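Local structure of PbSGBP-B lipoprotein (Prevotella bryantii B14, 6D2Y) at residues 62-67 with 96-101. The protein probably binds polysaccharide as a surface glycan-binding lipoprotein encoded in a polysaccharide utilization locus, and binds a magnesium ion. Residues are numbered along the deposited sequence; the frame is centred on the assembly and turned at random.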
loop_
_atom_site.group_PDB
_atom_site.type_symbol
_atom_site.label_atom_id
_atom_site.label_comp_id
_atom_site.label_asym_id
_atom_site.label_seq_id
_atom_site.Cartn_x
_atom_site.Cartn_y
_atom_site.Cartn_z
ATOM N N SER A 62 -9.463 -25.113 -11.944
ATOM C CA SER A 62 -8.626 -25.983 -12.754
ATOM C C SER A 62 -9.406 -27.221 -13.172
ATOM O O SER A 62 -10.133 -27.818 -12.373
ATOM C CB SER A 62 -7.371 -26.392 -11.985
ATOM O OG SER A 62 -6.607 -25.258 -11.617
ATOM N N THR A 63 -9.259 -27.601 -14.436
ATOM C CA THR A 63 -9.913 -28.789 -14.967
ATOM C C THR A 63 -8.941 -29.961 -14.887
ATOM O O THR A 63 -7.862 -29.921 -15.489
ATOM C CB THR A 63 -10.374 -28.557 -16.406
ATOM O OG1 THR A 63 -11.139 -27.348 -16.472
ATOM C CG2 THR A 63 -11.236 -29.713 -16.880
ATOM N N ILE A 64 -9.319 -30.995 -14.137
ATOM C CA ILE A 64 -8.482 -32.167 -13.924
ATOM C C ILE A 64 -9.209 -33.394 -14.457
ATOM O O ILE A 64 -10.421 -33.380 -14.687
ATOM C CB ILE A 64 -8.115 -32.353 -12.438
ATOM C CG1 ILE A 64 -9.376 -32.608 -11.607
ATOM C CG2 ILE A 64 -7.366 -31.140 -11.916
ATOM C CD1 ILE A 64 -9.104 -32.824 -10.136
ATOM N N CYS A 65 -8.448 -34.470 -14.650
ATOM C CA CYS A 65 -8.985 -35.722 -15.172
ATOM C C CYS A 65 -8.615 -36.859 -14.234
ATOM O O CYS A 65 -7.429 -37.112 -13.997
ATOM C CB CYS A 65 -8.466 -36.007 -16.583
ATOM S SG CYS A 65 -9.052 -37.578 -17.254
ATOM N N LEU A 66 -9.629 -37.545 -13.713
ATOM C CA LEU A 66 -9.416 -38.689 -12.839
ATOM C C LEU A 66 -9.120 -39.931 -13.667
ATOM O O LEU A 66 -9.700 -40.136 -14.737
ATOM C CB LEU A 66 -10.645 -38.929 -11.962
ATOM C CG LEU A 66 -10.849 -38.110 -10.680
ATOM C CD1 LEU A 66 -10.670 -36.618 -10.893
ATOM C CD2 LEU A 66 -12.228 -38.383 -10.118
ATOM N N VAL A 67 -8.212 -40.764 -13.168
ATOM C CA VAL A 67 -7.835 -42.001 -13.843
ATOM C C VAL A 67 -8.045 -43.134 -12.844
ATOM O O VAL A 67 -7.204 -43.370 -11.970
ATOM C CB VAL A 67 -6.396 -41.971 -14.368
ATOM C CG1 VAL A 67 -5.986 -43.345 -14.878
ATOM C CG2 VAL A 67 -6.270 -40.938 -15.477
ATOM N N LEU A 96 -12.748 -39.556 -15.602
ATOM C CA LEU A 96 -13.722 -38.541 -15.229
ATOM C C LEU A 96 -13.018 -37.193 -15.241
ATOM O O LEU A 96 -11.981 -37.027 -14.588
ATOM C CB LEU A 96 -14.334 -38.821 -13.848
ATOM C CG LEU A 96 -15.484 -37.937 -13.347
ATOM C CD1 LEU A 96 -16.312 -38.694 -12.328
ATOM C CD2 LEU A 96 -14.998 -36.632 -12.736
ATOM N N ILE A 97 -13.580 -36.239 -15.978
ATOM C CA ILE A 97 -13.022 -34.898 -16.104
ATOM C C ILE A 97 -13.957 -33.937 -15.382
ATOM O O ILE A 97 -15.135 -33.816 -15.739
ATOM C CB ILE A 97 -12.823 -34.502 -17.576
ATOM C CG1 ILE A 97 -11.809 -35.436 -18.237
ATOM C CG2 ILE A 97 -12.363 -33.053 -17.688
ATOM C CD1 ILE A 97 -11.631 -35.198 -19.723
ATOM N N VAL A 98 -13.435 -33.274 -14.351
ATOM C CA VAL A 98 -14.196 -32.342 -13.530
ATOM C C VAL A 98 -13.312 -31.142 -13.216
ATOM O O VAL A 98 -12.086 -31.253 -13.131
ATOM C CB VAL A 98 -14.707 -33.018 -12.234
ATOM C CG1 VAL A 98 -13.543 -33.445 -11.345
ATOM C CG2 VAL A 98 -15.665 -32.108 -11.472
ATOM N N SER A 99 -13.941 -29.984 -13.061
ATOM C CA SER A 99 -13.235 -28.758 -12.714
ATOM C C SER A 99 -13.421 -28.451 -11.234
ATOM O O SER A 99 -14.519 -28.608 -10.688
ATOM C CB SER A 99 -13.721 -27.581 -13.562
ATOM O OG SER A 99 -14.004 -27.996 -14.887
ATOM N N VAL A 100 -12.343 -28.020 -10.591
ATOM C CA VAL A 100 -12.395 -27.667 -9.168
ATOM C C VAL A 100 -13.298 -26.452 -8.989
ATOM O O VAL A 100 -13.186 -25.484 -9.763
ATOM C CB VAL A 100 -10.987 -27.391 -8.638
ATOM C CG1 VAL A 100 -11.000 -27.224 -7.126
ATOM C CG2 VAL A 100 -10.038 -28.513 -9.039
ATOM N N PRO A 101 -14.208 -26.455 -8.014
ATOM C CA PRO A 101 -15.072 -25.288 -7.806
ATOM C C PRO A 101 -14.263 -24.030 -7.525
ATOM O O PRO A 101 -13.107 -24.078 -7.097
ATOM C CB PRO A 101 -15.920 -25.687 -6.592
ATOM C CG PRO A 101 -15.927 -27.175 -6.616
ATOM C CD PRO A 101 -14.575 -27.578 -7.133
#
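I64 and V98 face each other as a hydrogen-bonded pair of an antiparallel beta ladder, an example of how one ladder serves two different surfaces. The amide of I64 reaches V98 O at 3.0 Å, and V98 N returns the bond to I64 O. Two residues on, L66 and L96 repeat the exchange: L66 N lies 2.6 Å from L96 O, whereas the return bond from L96 N to L66 O is longer, at 3.2 Å. Beyond the end of strand 95-99 the ladder gains one further bond, V100 N to S62 O, nearly straight at 166°. In the non-hydrogen-bonded pair C65–I97, the CA of each residue also approaches a carbonyl oxygen of the other strand, I97 CA lying 3.3 Å from I64 O.

The face of I64, L66, L96 and V98 is aliphatic and turned to a second sheet. Its leucines lie side by side and point the same way, CB to CB at 4.1 Å, while L66 CD1 reaches diagonally to V98 CG1. I64 CG1, set between its own backbone N and carbonyl carbon (chi1 63°), lies 3.4 Å from V98 O and also approaches V98 CG1. The face of T63, C65, I97 and S99 mixes aliphatic, sulfur and hydroxyl contacts: C65 SG rests on I97 CG1 at 3.6 Å, and the CG2 methyls of T63 and I97 meet.

The side-chain polar contact is modest: T63 OG1 and S99 OG share a weak hydrogen bond.

Strand 63-69 is the middle of a three-stranded antiparallel sheet, with 39-45 on its other edge, where C65 is backbone hydrogen-bonded to R44. The leucine-bearing face packs against the second sheet of this N-terminal beta sandwich: I64 touches F79 and L96 touches I74 and I77 of strand 74-79, while L66 meets M112 and M114 of strand 111-116.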